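Local coordinates for protein paraflagellar rod component (PDB 2Q0X) that is of unknown function but adopts the alpha/beta-hydrolase fold and is probably a component of the trypanosome paraflagellar rod, at residues S8-V13 / Y56-A61; V30-M35 / R103-N108; D146-L151 / C208-F213; D214-S219 / R252-C257. All blocks are in the same frame, centred on the assembly; numbering follows the deposited sequence.

Contact 1. Residues S8-V13 / Y56-A61; sequences SRPEPV and YFTNLA
Thr58 lays its CG2 methyl against CG1 of Val13, and the two carbons come to 3.4 Å, tighter than ordinary van der Waals contact. The same threonine turns its other branch to Pro10: OG1 lies 3.6 Å from Pro10 CB and nearly as close to CG of that ring, while CG2 also comes within 3.9 Å of Pro10 CB. One small forked side chain thus serves two residues of the loop leading into strand 13-21, with the proline ring crossing it at about a right angle. A chi1 of 60° sets this division, placing OG1 between the backbone N and the carbonyl carbon, where it hydrogen-bonds to Asp55 O; the hydroxyl's polar need is met there, and its touch on Pro10 is packing alone. Val13 also rests on Phe31 and Met33 of strand 26-33. Val13 pairs antiparallel with a strand of the second subunit, which carries the sheet across the interface. The example illustrates how helix 57-64 of an alpha/beta-hydrolase fold packs beside strands 13-21 and 26-33, at the edge of the central sheet within this chain.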
loop_
_atom_site.group_PDB
_atom_site.type_symbol
_atom_site.label_atom_id
_atom_site.label_comp_id
_atom_site.label_asym_id
_atom_site.label_seq_id
_atom_site.Cartn_x
_atom_site.Cartn_y
_atom_site.Cartn_z
ATOM N N SER A 8 17.198 -10.177 -13.686
ATOM C CA SER A 8 17.581 -8.773 -14.021
ATOM C C SER A 8 16.498 -7.806 -13.581
ATOM O O SER A 8 15.387 -7.821 -14.121
ATOM C CB SER A 8 17.825 -8.615 -15.527
ATOM O OG SER A 8 16.669 -8.940 -16.284
ATOM N N ARG A 9 16.813 -6.969 -12.597
ATOM C CA ARG A 9 15.866 -5.965 -12.140
ATOM C C ARG A 9 16.558 -4.677 -11.655
ATOM O O ARG A 9 17.769 -4.670 -11.431
ATOM C CB ARG A 9 14.922 -6.563 -11.088
ATOM C CG ARG A 9 15.568 -7.118 -9.827
ATOM C CD ARG A 9 14.500 -7.544 -8.782
ATOM N NE ARG A 9 13.573 -6.450 -8.418
ATOM C CZ ARG A 9 12.414 -6.190 -9.023
ATOM N NH1 ARG A 9 11.996 -6.925 -10.038
ATOM N NH2 ARG A 9 11.664 -5.173 -8.617
ATOM N N PRO A 10 15.792 -3.576 -11.536
ATOM C CA PRO A 10 16.357 -2.254 -11.260
ATOM C C PRO A 10 17.045 -2.059 -9.906
ATOM O O PRO A 10 16.579 -2.560 -8.877
ATOM C CB PRO A 10 15.136 -1.332 -11.313
ATOM C CG PRO A 10 14.080 -2.088 -11.983
ATOM C CD PRO A 10 14.329 -3.509 -11.681
ATOM N N GLU A 11 18.130 -1.294 -9.920
ATOM C CA GLU A 11 18.711 -0.770 -8.703
ATOM C C GLU A 11 17.706 0.128 -7.983
ATOM O O GLU A 11 16.786 0.656 -8.604
ATOM C CB GLU A 11 19.974 0.034 -9.024
ATOM C CG GLU A 11 21.175 -0.814 -9.483
ATOM C CD GLU A 11 21.694 -1.748 -8.404
ATOM O OE1 GLU A 11 22.288 -2.791 -8.755
ATOM O OE2 GLU A 11 21.530 -1.451 -7.199
ATOM N N PRO A 12 17.874 0.307 -6.661
ATOM C CA PRO A 12 17.023 1.264 -5.954
ATOM C C PRO A 12 17.139 2.655 -6.568
ATOM O O PRO A 12 18.241 3.054 -6.967
ATOM C CB PRO A 12 17.582 1.241 -4.524
ATOM C CG PRO A 12 18.201 -0.053 -4.402
ATOM C CD PRO A 12 18.819 -0.337 -5.741
ATOM N N VAL A 13 16.017 3.375 -6.651
ATOM C CA VAL A 13 16.012 4.718 -7.235
ATOM C C VAL A 13 15.820 5.770 -6.164
ATOM O O VAL A 13 15.074 5.574 -5.194
ATOM C CB VAL A 13 14.919 4.920 -8.334
ATOM C CG1 VAL A 13 15.229 4.076 -9.552
ATOM C CG2 VAL A 13 13.510 4.618 -7.791
ATOM N N TYR A 56 10.100 -0.873 -15.541
ATOM C CA TYR A 56 10.469 0.162 -16.525
ATOM C C TYR A 56 10.235 1.618 -16.105
ATOM O O TYR A 56 10.813 2.509 -16.699
ATOM C CB TYR A 56 9.873 -0.115 -17.924
ATOM C CG TYR A 56 8.457 0.371 -18.144
ATOM C CD1 TYR A 56 8.189 1.726 -18.367
ATOM C CD2 TYR A 56 7.400 -0.515 -18.164
ATOM C CE1 TYR A 56 6.928 2.175 -18.573
ATOM C CE2 TYR A 56 6.125 -0.068 -18.365
ATOM C CZ TYR A 56 5.887 1.280 -18.578
ATOM O OH TYR A 56 4.599 1.742 -18.786
ATOM N N PHE A 57 9.400 1.860 -15.098
ATOM C CA PHE A 57 9.255 3.186 -14.494
ATOM C C PHE A 57 10.574 3.846 -14.073
ATOM O O PHE A 57 10.677 5.076 -14.078
ATOM C CB PHE A 57 8.367 3.094 -13.244
ATOM C CG PHE A 57 6.906 2.956 -13.521
ATOM C CD1 PHE A 57 6.404 2.786 -14.814
ATOM C CD2 PHE A 57 6.008 2.976 -12.460
ATOM C CE1 PHE A 57 5.029 2.673 -15.031
ATOM C CE2 PHE A 57 4.642 2.858 -12.678
ATOM C CZ PHE A 57 4.158 2.712 -13.958
ATOM N N THR A 58 11.562 3.040 -13.669
ATOM C CA THR A 58 12.885 3.570 -13.347
ATOM C C THR A 58 13.552 4.136 -14.601
ATOM O O THR A 58 14.142 5.216 -14.570
ATOM C CB THR A 58 13.800 2.520 -12.630
ATOM O OG1 THR A 58 13.996 1.364 -13.445
ATOM C CG2 THR A 58 13.156 2.073 -11.325
ATOM N N ASN A 59 13.418 3.413 -15.705
ATOM C CA ASN A 59 13.962 3.841 -16.998
ATOM C C ASN A 59 13.172 5.022 -17.598
ATOM O O ASN A 59 13.766 5.983 -18.077
ATOM C CB ASN A 59 13.981 2.664 -17.973
ATOM C CG ASN A 59 14.849 1.531 -17.497
ATOM O OD1 ASN A 59 16.076 1.658 -17.436
ATOM N ND2 ASN A 59 14.222 0.409 -17.135
ATOM N N LEU A 60 11.843 4.929 -17.577
ATOM C CA LEU A 60 10.956 6.068 -17.865
ATOM C C LEU A 60 11.367 7.358 -17.145
ATOM O O LEU A 60 11.608 8.379 -17.792
ATOM C CB LEU A 60 9.493 5.751 -17.491
ATOM C CG LEU A 60 8.433 6.766 -17.993
ATOM C CD1 LEU A 60 8.677 7.158 -19.482
ATOM C CD2 LEU A 60 7.026 6.258 -17.841
ATOM N N ALA A 61 11.412 7.315 -15.813
ATOM C CA ALA A 61 11.740 8.499 -15.015
ATOM C C ALA A 61 13.121 9.045 -15.383
ATOM O O ALA A 61 13.325 10.255 -15.481
ATOM C CB ALA A 61 11.658 8.188 -13.501
#

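Contact 2. Residues V30-M35 / R103-N108; sequences VFMMNM and RDHCMN
Met32 meets His105 through a sulfur-aromatic interaction. Its SD sits over one face of the imidazole, 4.0 Å from the ring centroid and only 13° off the ring normal, so the sulfur lies almost straight above the middle of the ring. The terminal methyl follows the sulfur across the same region, with CE 3.7 Å from His105 NE2. An extended chi2 (-178°) carries the sulfur out from the strand, and the bend at chi3 (-68°) then lays CE along the ring instead of letting it continue outward.

Purely apolar contacts make up the rest. Met35, folded at both chi2 and chi3, brings its CE to 3.6 Å from His105 CB, at the root of the ring. That methyl also touches a third methionine: Met35 CE lies 3.7 Å from Met107 CE and 4.1 Å from Met107 SD. The two thioether chains cross at about a right angle. No hydrogen bond joins the segments; Met32 and Met35 pack on the histidine, and Met107 joins through Met35.

His105 is the first residue to leave helical geometry after helix 87-104, and the contact therefore joins the C-terminal exit of that helix to the end of strand 26-33. Phe18 of strand 13-21 packs on both His105 and Met32, Met35 also rests on Ala69 and Val71 of strand 69-73, and Pro12 of the second subunit reaches Met32 and His105.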
loop_
_atom_site.group_PDB
_atom_site.type_symbol
_atom_site.label_atom_id
_atom_site.label_comp_id
_atom_site.label_asym_id
_atom_site.label_seq_id
_atom_site.Cartn_x
_atom_site.Cartn_y
_atom_site.Cartn_z
ATOM N N VAL A 30 3.345 9.371 -1.417
ATOM C CA VAL A 30 3.633 9.916 -2.717
ATOM C C VAL A 30 5.149 9.904 -2.866
ATOM O O VAL A 30 5.864 10.437 -2.022
ATOM C CB VAL A 30 3.113 11.387 -2.867
ATOM C CG1 VAL A 30 3.382 11.888 -4.266
ATOM C CG2 VAL A 30 1.609 11.512 -2.503
ATOM N N PHE A 31 5.623 9.291 -3.932
ATOM C CA PHE A 31 7.047 9.247 -4.244
ATOM C C PHE A 31 7.315 10.078 -5.499
ATOM O O PHE A 31 6.821 9.748 -6.568
ATOM C CB PHE A 31 7.493 7.801 -4.487
ATOM C CG PHE A 31 8.967 7.651 -4.673
ATOM C CD1 PHE A 31 9.487 7.265 -5.887
ATOM C CD2 PHE A 31 9.842 7.874 -3.604
ATOM C CE1 PHE A 31 10.864 7.122 -6.046
ATOM C CE2 PHE A 31 11.194 7.746 -3.762
ATOM C CZ PHE A 31 11.708 7.364 -4.982
ATOM N N MET A 32 8.114 11.136 -5.350
ATOM C CA MET A 32 8.477 12.028 -6.454
ATOM C C MET A 32 9.940 11.817 -6.898
ATOM O O MET A 32 10.831 11.707 -6.068
ATOM C CB MET A 32 8.331 13.475 -6.014
ATOM C CG MET A 32 7.075 13.762 -5.187
ATOM S SD MET A 32 6.931 15.501 -4.762
ATOM C CE MET A 32 8.283 15.739 -3.642
ATOM N N MET A 33 10.166 11.812 -8.212
ATOM C CA MET A 33 11.517 11.710 -8.782
ATOM C C MET A 33 11.755 12.871 -9.729
ATOM O O MET A 33 10.870 13.214 -10.523
ATOM C CB MET A 33 11.698 10.402 -9.552
ATOM C CG MET A 33 11.514 9.192 -8.701
ATOM S SD MET A 33 11.373 7.702 -9.663
ATOM C CE MET A 33 13.047 7.516 -10.181
ATOM N N ASN A 34 12.933 13.480 -9.626
ATOM C CA ASN A 34 13.397 14.469 -10.604
ATOM C C ASN A 34 12.517 15.703 -10.676
ATOM O O ASN A 34 12.075 16.115 -11.741
ATOM C CB ASN A 34 13.534 13.809 -11.987
ATOM C CG ASN A 34 14.423 12.562 -11.934
ATOM O OD1 ASN A 34 15.508 12.605 -11.353
ATOM N ND2 ASN A 34 13.946 11.447 -12.498
ATOM N N MET A 35 12.300 16.293 -9.503
ATOM C CA MET A 35 11.439 17.453 -9.355
ATOM C C MET A 35 12.147 18.754 -9.716
ATOM O O MET A 35 11.596 19.819 -9.506
ATOM C CB MET A 35 10.916 17.528 -7.913
ATOM C CG MET A 35 10.079 16.325 -7.503
ATOM S SD MET A 35 8.557 16.188 -8.466
ATOM C CE MET A 35 7.541 17.469 -7.682
ATOM N N ARG A 103 0.535 23.743 -6.342
ATOM C CA ARG A 103 0.892 24.906 -5.516
ATOM C C ARG A 103 2.185 24.712 -4.728
ATOM O O ARG A 103 2.952 25.666 -4.574
ATOM C CB ARG A 103 -0.250 25.427 -4.623
ATOM C CG ARG A 103 -1.304 24.439 -4.208
ATOM C CD ARG A 103 -2.273 25.005 -3.191
ATOM N NE ARG A 103 -1.577 25.497 -1.994
ATOM C CZ ARG A 103 -1.082 24.750 -1.003
ATOM N NH1 ARG A 103 -1.186 23.420 -1.002
ATOM N NH2 ARG A 103 -0.476 25.355 0.012
ATOM N N ASP A 104 2.452 23.495 -4.260
ATOM C CA ASP A 104 3.580 23.290 -3.343
ATOM C C ASP A 104 4.877 22.814 -3.997
ATOM O O ASP A 104 5.941 23.009 -3.424
ATOM C CB ASP A 104 3.176 22.391 -2.175
ATOM C CG ASP A 104 2.068 23.001 -1.335
ATOM O OD1 ASP A 104 2.000 24.244 -1.244
ATOM O OD2 ASP A 104 1.261 22.249 -0.755
ATOM N N HIS A 105 4.817 22.266 -5.207
ATOM C CA HIS A 105 6.031 21.748 -5.858
ATOM C C HIS A 105 6.356 22.351 -7.237
ATOM O O HIS A 105 7.036 21.729 -8.042
ATOM C CB HIS A 105 5.962 20.212 -5.895
ATOM C CG HIS A 105 5.960 19.589 -4.535
ATOM N ND1 HIS A 105 4.800 19.241 -3.876
ATOM C CD2 HIS A 105 6.973 19.295 -3.688
ATOM C CE1 HIS A 105 5.100 18.749 -2.688
ATOM N NE2 HIS A 105 6.410 18.779 -2.547
ATOM N N CYS A 106 5.900 23.569 -7.484
ATOM C CA CYS A 106 6.122 24.293 -8.759
ATOM C C CYS A 106 5.894 23.452 -10.012
ATOM O O CYS A 106 6.592 23.617 -11.025
ATOM C CB CYS A 106 7.510 24.950 -8.830
ATOM S SG CYS A 106 7.643 26.178 -10.231
ATOM N N MET A 107 4.898 22.577 -9.955
ATOM C CA MET A 107 4.467 21.857 -11.136
ATOM C C MET A 107 3.505 22.740 -11.932
ATOM O O MET A 107 2.464 23.147 -11.421
ATOM C CB MET A 107 3.802 20.535 -10.737
ATOM C CG MET A 107 4.750 19.540 -10.122
ATOM S SD MET A 107 6.138 19.135 -11.213
ATOM C CE MET A 107 7.555 19.888 -10.432
ATOM N N ASN A 108 3.872 23.042 -13.173
ATOM C CA ASN A 108 3.083 23.925 -14.049
ATOM C C ASN A 108 2.120 23.164 -14.947
ATOM O O ASN A 108 1.252 23.757 -15.566
ATOM C CB ASN A 108 3.997 24.746 -14.957
ATOM C CG ASN A 108 4.756 25.813 -14.212
ATOM O OD1 ASN A 108 4.312 26.311 -13.179
ATOM N ND2 ASN A 108 5.912 26.177 -14.740
#

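Contact 3. Residues D146-L151 / C208-F213; sequences DPENPL and CIRKEF
Arg210 sends its side chain from the end of helix 200-209 to the turn that holds Pro147 and Glu148. From CB, the chain runs extended through CG and CD (chi2 158°, chi3 174°), which carries the charged head across to the loop. NE passes 3.8 Å from Glu148 OE2. At CZ the guanidinium presents one face to Pro147, whose CB lies over its centre, 3.8 Å from CZ. NH1 has its partner just beyond the loop segment, donating to Phe152 O. NH2 makes two weak hydrogen bonds, to Pro147 O at 3.0 Å and to Glu148 OE2 at 3.2 Å, the latter also a salt bridge. With the carboxylate and guanidinium planes 88° apart and NH2 to OE2 the one bonded pair, the two groups do not pair side by side.

Helix 200-209 closes in a Schellman motif with Lys211 as its C-prime residue, and residues 146-149 form a type I beta turn in the loop following strand 135-143 of the alpha/beta-hydrolase sheet. An Asx turn adds a bond from Glu148 N to Asp146 OD1 at 3.0 Å. Beside the arginine, Pro147 CG lies 4.1 Å from Ile209 CB, while Trp205 and Tyr237 also touch the proline.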
loop_
_atom_site.group_PDB
_atom_site.type_symbol
_atom_site.label_atom_id
_atom_site.label_comp_id
_atom_site.label_asym_id
_atom_site.label_seq_id
_atom_site.Cartn_x
_atom_site.Cartn_y
_atom_site.Cartn_z
ATOM N N ASP A 146 -11.738 -10.018 -25.922
ATOM C CA ASP A 146 -12.931 -10.084 -26.759
ATOM C C ASP A 146 -14.159 -9.669 -25.938
ATOM O O ASP A 146 -14.389 -10.228 -24.886
ATOM C CB ASP A 146 -13.111 -11.505 -27.316
ATOM C CG ASP A 146 -14.153 -11.587 -28.431
ATOM O OD1 ASP A 146 -15.138 -10.816 -28.442
ATOM O OD2 ASP A 146 -13.985 -12.447 -29.313
ATOM N N PRO A 147 -14.940 -8.676 -26.417
ATOM C CA PRO A 147 -16.165 -8.249 -25.722
ATOM C C PRO A 147 -17.192 -9.360 -25.489
ATOM O O PRO A 147 -17.999 -9.258 -24.558
ATOM C CB PRO A 147 -16.749 -7.189 -26.657
ATOM C CG PRO A 147 -15.608 -6.696 -27.441
ATOM C CD PRO A 147 -14.689 -7.858 -27.622
ATOM N N GLU A 148 -17.148 -10.404 -26.321
ATOM C CA GLU A 148 -18.041 -11.545 -26.186
ATOM C C GLU A 148 -17.570 -12.557 -25.145
ATOM O O GLU A 148 -18.219 -13.580 -24.945
ATOM C CB GLU A 148 -18.252 -12.225 -27.550
ATOM C CG GLU A 148 -18.841 -11.290 -28.615
ATOM C CD GLU A 148 -20.078 -10.524 -28.128
ATOM O OE1 GLU A 148 -20.971 -11.168 -27.516
ATOM O OE2 GLU A 148 -20.158 -9.286 -28.359
ATOM N N ASN A 149 -16.438 -12.271 -24.501
ATOM C CA ASN A 149 -16.044 -12.926 -23.258
ATOM C C ASN A 149 -17.219 -12.902 -22.265
ATOM O O ASN A 149 -17.871 -11.884 -22.121
ATOM C CB ASN A 149 -14.832 -12.185 -22.691
ATOM C CG ASN A 149 -14.223 -12.862 -21.499
ATOM O OD1 ASN A 149 -14.769 -12.830 -20.390
ATOM N ND2 ASN A 149 -13.041 -13.436 -21.703
ATOM N N PRO A 150 -17.490 -14.024 -21.570
ATOM C CA PRO A 150 -18.700 -14.071 -20.726
ATOM C C PRO A 150 -18.778 -13.000 -19.615
ATOM O O PRO A 150 -19.862 -12.747 -19.087
ATOM C CB PRO A 150 -18.661 -15.488 -20.129
ATOM C CG PRO A 150 -17.237 -15.911 -20.241
ATOM C CD PRO A 150 -16.724 -15.280 -21.497
ATOM N N LEU A 151 -17.646 -12.394 -19.261
ATOM C CA LEU A 151 -17.638 -11.265 -18.332
ATOM C C LEU A 151 -18.241 -9.985 -18.918
ATOM O O LEU A 151 -18.845 -9.205 -18.187
ATOM C CB LEU A 151 -16.219 -10.971 -17.867
ATOM C CG LEU A 151 -15.595 -11.968 -16.895
ATOM C CD1 LEU A 151 -14.176 -11.522 -16.566
ATOM C CD2 LEU A 151 -16.448 -12.123 -15.620
ATOM N N CYS A 208 -16.658 0.845 -28.361
ATOM C CA CYS A 208 -16.204 1.074 -29.734
ATOM C C CYS A 208 -16.567 -0.098 -30.639
ATOM O O CYS A 208 -17.092 0.101 -31.712
ATOM C CB CYS A 208 -14.695 1.309 -29.808
ATOM S SG CYS A 208 -14.150 2.973 -29.438
ATOM N N ILE A 209 -16.261 -1.323 -30.204
ATOM C CA ILE A 209 -16.621 -2.531 -30.977
ATOM C C ILE A 209 -18.149 -2.669 -31.142
ATOM O O ILE A 209 -18.631 -3.136 -32.185
ATOM C CB ILE A 209 -16.057 -3.828 -30.314
ATOM C CG1 ILE A 209 -14.520 -3.776 -30.154
ATOM C CG2 ILE A 209 -16.478 -5.095 -31.098
ATOM C CD1 ILE A 209 -13.751 -3.474 -31.429
ATOM N N ARG A 210 -18.902 -2.266 -30.119
ATOM C CA ARG A 210 -20.369 -2.346 -30.150
ATOM C C ARG A 210 -21.089 -1.056 -30.622
ATOM O O ARG A 210 -22.315 -0.958 -30.512
ATOM C CB ARG A 210 -20.885 -2.729 -28.770
ATOM C CG ARG A 210 -20.771 -4.200 -28.486
ATOM C CD ARG A 210 -20.785 -4.453 -27.005
ATOM N NE ARG A 210 -20.827 -5.883 -26.723
ATOM C CZ ARG A 210 -20.321 -6.470 -25.642
ATOM N NH1 ARG A 210 -19.714 -5.759 -24.704
ATOM N NH2 ARG A 210 -20.426 -7.792 -25.511
ATOM N N LYS A 211 -20.325 -0.083 -31.119
ATOM C CA LYS A 211 -20.853 1.196 -31.613
ATOM C C LYS A 211 -21.785 1.900 -30.619
ATOM O O LYS A 211 -22.750 2.574 -31.022
ATOM C CB LYS A 211 -21.521 1.005 -32.987
ATOM C CG LYS A 211 -20.522 0.993 -34.179
ATOM C CD LYS A 211 -20.312 -0.377 -34.856
ATOM C CE LYS A 211 -21.266 -0.619 -36.012
ATOM N NZ LYS A 211 -20.668 -1.404 -37.152
ATOM N N GLU A 212 -21.496 1.741 -29.330
ATOM C CA GLU A 212 -22.259 2.389 -28.266
ATOM C C GLU A 212 -21.662 3.757 -28.021
ATOM O O GLU A 212 -20.958 3.975 -27.045
ATOM C CB GLU A 212 -22.220 1.572 -26.978
ATOM C CG GLU A 212 -22.987 0.270 -27.043
ATOM C CD GLU A 212 -22.477 -0.780 -26.051
ATOM O OE1 GLU A 212 -21.453 -0.540 -25.356
ATOM O OE2 GLU A 212 -23.103 -1.865 -25.983
ATOM N N PHE A 213 -21.970 4.690 -28.910
ATOM C CA PHE A 213 -21.264 5.963 -28.937
ATOM C C PHE A 213 -21.699 6.954 -27.867
ATOM O O PHE A 213 -20.907 7.794 -27.464
ATOM C CB PHE A 213 -21.320 6.556 -30.340
ATOM C CG PHE A 213 -20.524 5.758 -31.354
ATOM C CD1 PHE A 213 -19.222 5.377 -31.085
ATOM C CD2 PHE A 213 -21.073 5.403 -32.574
ATOM C CE1 PHE A 213 -18.474 4.648 -32.003
ATOM C CE2 PHE A 213 -20.325 4.674 -33.496
ATOM C CZ PHE A 213 -19.025 4.314 -33.212
#

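Contact 4. Residues D214-S219 / R252-C257; sequences DVLRRS and RDHTGC
Leu216 and His254 mark the closest backbone approach, their CA atoms 6.3 Å apart. Leu216 belongs to the short, weakly bonded helix 213-218, which precedes strand 227-232 of the alpha/beta-hydrolase sheet; His254 closes helix 241-254, and Thr255 is the first residue beyond it to leave helical geometry. The contact thus joins two helical segments that come before and after that strand in the chain. Gly256 adds a backbone hydrogen bond to Val220, just past the first segment.

The imidazole is held between an aliphatic and a cationic neighbour. Leu216 brings CD1 to 3.5 Å from His254 ND1 and its CB to 3.9 Å from His254 CB. That ring nitrogen is hydrogen-bonded to Gly250 O one turn back in its own helix, which helps fix the rotation of the ring, and Phe213 stacks on the ring as well. Arg217 comes to the CD2 edge of the ring. Its chain bends at chi2 (-59°) and then straightens, swinging the guanidinium round to the histidine. The two flat groups stand nearly perpendicular, 81° apart, with the arginine offering its face and the histidine its edge. The arginine nearby, with Arg217 NH2 4.3 Å from His254 NE2, would probably disfavour a protonated imidazole. The actual touch is through carbon: His254 CD2 points at the centre of the guanidinium, 3.6 Å from Arg217 CZ.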
loop_
_atom_site.group_PDB
_atom_site.type_symbol
_atom_site.label_atom_id
_atom_site.label_comp_id
_atom_site.label_asym_id
_atom_site.label_seq_id
_atom_site.Cartn_x
_atom_site.Cartn_y
_atom_site.Cartn_z
ATOM N N ASP A 214 -22.914 6.821 -27.355
ATOM C CA ASP A 214 -23.300 7.591 -26.174
ATOM C C ASP A 214 -22.387 7.321 -24.965
ATOM O O ASP A 214 -22.050 8.248 -24.232
ATOM C CB ASP A 214 -24.785 7.390 -25.816
ATOM C CG ASP A 214 -25.144 5.945 -25.489
ATOM O OD1 ASP A 214 -26.124 5.757 -24.734
ATOM O OD2 ASP A 214 -24.477 5.003 -25.982
ATOM N N VAL A 215 -21.970 6.068 -24.770
ATOM C CA VAL A 215 -21.094 5.727 -23.655
ATOM C C VAL A 215 -19.756 6.455 -23.769
ATOM O O VAL A 215 -19.214 6.915 -22.768
ATOM C CB VAL A 215 -20.833 4.203 -23.552
ATOM C CG1 VAL A 215 -19.847 3.915 -22.445
ATOM C CG2 VAL A 215 -22.136 3.455 -23.313
ATOM N N LEU A 216 -19.246 6.577 -24.994
ATOM C CA LEU A 216 -17.963 7.219 -25.222
ATOM C C LEU A 216 -17.942 8.688 -24.787
ATOM O O LEU A 216 -16.896 9.193 -24.393
ATOM C CB LEU A 216 -17.542 7.093 -26.686
ATOM C CG LEU A 216 -17.231 5.702 -27.245
ATOM C CD1 LEU A 216 -16.783 5.881 -28.694
ATOM C CD2 LEU A 216 -16.164 4.935 -26.402
ATOM N N ARG A 217 -19.094 9.358 -24.833
ATOM C CA ARG A 217 -19.184 10.758 -24.403
ATOM C C ARG A 217 -18.860 10.885 -22.939
ATOM O O ARG A 217 -18.299 11.881 -22.519
ATOM C CB ARG A 217 -20.594 11.347 -24.627
ATOM C CG ARG A 217 -21.058 11.377 -26.052
ATOM C CD ARG A 217 -20.115 12.198 -26.959
ATOM N NE ARG A 217 -20.725 12.373 -28.285
ATOM C CZ ARG A 217 -20.133 12.944 -29.334
ATOM N NH1 ARG A 217 -18.919 13.465 -29.261
ATOM N NH2 ARG A 217 -20.802 13.015 -30.462
ATOM N N ARG A 218 -19.260 9.882 -22.170
ATOM C CA ARG A 218 -19.019 9.834 -20.735
ATOM C C ARG A 218 -17.590 9.436 -20.360
ATOM O O ARG A 218 -17.154 9.702 -19.248
ATOM C CB ARG A 218 -20.006 8.864 -20.090
ATOM C CG ARG A 218 -21.464 9.352 -20.118
ATOM C CD ARG A 218 -22.428 8.223 -19.782
ATOM N NE ARG A 218 -23.125 7.667 -20.961
ATOM C CZ ARG A 218 -24.008 6.661 -20.914
ATOM N NH1 ARG A 218 -24.308 6.076 -19.752
ATOM N NH2 ARG A 218 -24.595 6.221 -22.032
ATOM N N SER A 219 -16.880 8.782 -21.277
ATOM C CA SER A 219 -15.505 8.338 -21.066
ATOM C C SER A 219 -14.522 9.236 -21.826
ATOM O O SER A 219 -14.141 10.277 -21.319
ATOM C CB SER A 219 -15.341 6.839 -21.438
ATOM O OG SER A 219 -15.527 6.574 -22.821
ATOM N N ARG A 252 -11.229 8.618 -32.154
ATOM C CA ARG A 252 -11.008 9.890 -32.862
ATOM C C ARG A 252 -12.231 10.784 -32.982
ATOM O O ARG A 252 -12.124 12.029 -32.942
ATOM C CB ARG A 252 -10.509 9.634 -34.271
ATOM C CG ARG A 252 -9.093 9.133 -34.331
ATOM C CD ARG A 252 -8.701 8.960 -35.784
ATOM N NE ARG A 252 -7.294 8.599 -35.966
ATOM C CZ ARG A 252 -6.756 8.242 -37.132
ATOM N NH1 ARG A 252 -7.501 8.182 -38.236
ATOM N NH2 ARG A 252 -5.464 7.932 -37.196
ATOM N N ASP A 253 -13.389 10.152 -33.173
ATOM C CA ASP A 253 -14.629 10.880 -33.398
ATOM C C ASP A 253 -15.322 11.324 -32.112
ATOM O O ASP A 253 -16.208 12.191 -32.154
ATOM C CB ASP A 253 -15.591 10.022 -34.219
ATOM C CG ASP A 253 -15.156 9.866 -35.663
ATOM O OD1 ASP A 253 -14.078 10.365 -36.031
ATOM O OD2 ASP A 253 -15.894 9.221 -36.427
ATOM N N HIS A 254 -14.950 10.709 -30.989
ATOM C CA HIS A 254 -15.648 10.927 -29.729
ATOM C C HIS A 254 -14.799 11.400 -28.583
ATOM O O HIS A 254 -15.329 11.735 -27.547
ATOM C CB HIS A 254 -16.454 9.680 -29.354
ATOM C CG HIS A 254 -17.485 9.329 -30.379
ATOM N ND1 HIS A 254 -17.344 8.268 -31.246
ATOM C CD2 HIS A 254 -18.643 9.938 -30.717
ATOM C CE1 HIS A 254 -18.381 8.227 -32.063
ATOM N NE2 HIS A 254 -19.181 9.236 -31.767
ATOM N N THR A 255 -13.488 11.484 -28.752
ATOM C CA THR A 255 -12.677 12.096 -27.711
ATOM C C THR A 255 -12.940 13.611 -27.743
ATOM O O THR A 255 -13.187 14.160 -28.805
ATOM C CB THR A 255 -11.188 11.760 -27.885
ATOM O OG1 THR A 255 -11.031 10.341 -27.820
ATOM C CG2 THR A 255 -10.323 12.408 -26.779
ATOM N N GLY A 256 -12.876 14.268 -26.586
ATOM C CA GLY A 256 -13.119 15.705 -26.492
ATOM C C GLY A 256 -11.976 16.568 -27.005
ATOM O O GLY A 256 -12.012 17.759 -26.872
ATOM N N CYS A 257 -10.943 15.946 -27.554
ATOM C CA CYS A 257 -9.831 16.630 -28.193
ATOM C C CYS A 257 -9.432 15.760 -29.372
ATOM O O CYS A 257 -9.378 14.527 -29.244
ATOM C CB CYS A 257 -8.669 16.741 -27.213
ATOM S SG CYS A 257 -7.087 17.295 -27.874
#

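The four contacts form two neighbouring pairs within one alpha/beta-hydrolase fold. Contacts 1 and 2 interleave along the chain and have centres about 19 Å apart; they meet where Met33 packs on Val13 and Ala61, beside strands 13-21 and 26-33 at the edge of the sheet within this chain, and both reach the second subunit. Contacts 3 and 4 come later, in series, with centres about 16 Å apart; the consecutive helices 200-209 and 213-218 link them. Contact 3 lies on the opposite side of the chain's centre from contacts 1 and 2, its centre about 36 Å and 39 Å from theirs. One pair therefore borders the dimer interface, while the other ties together helices and loops within the subunit.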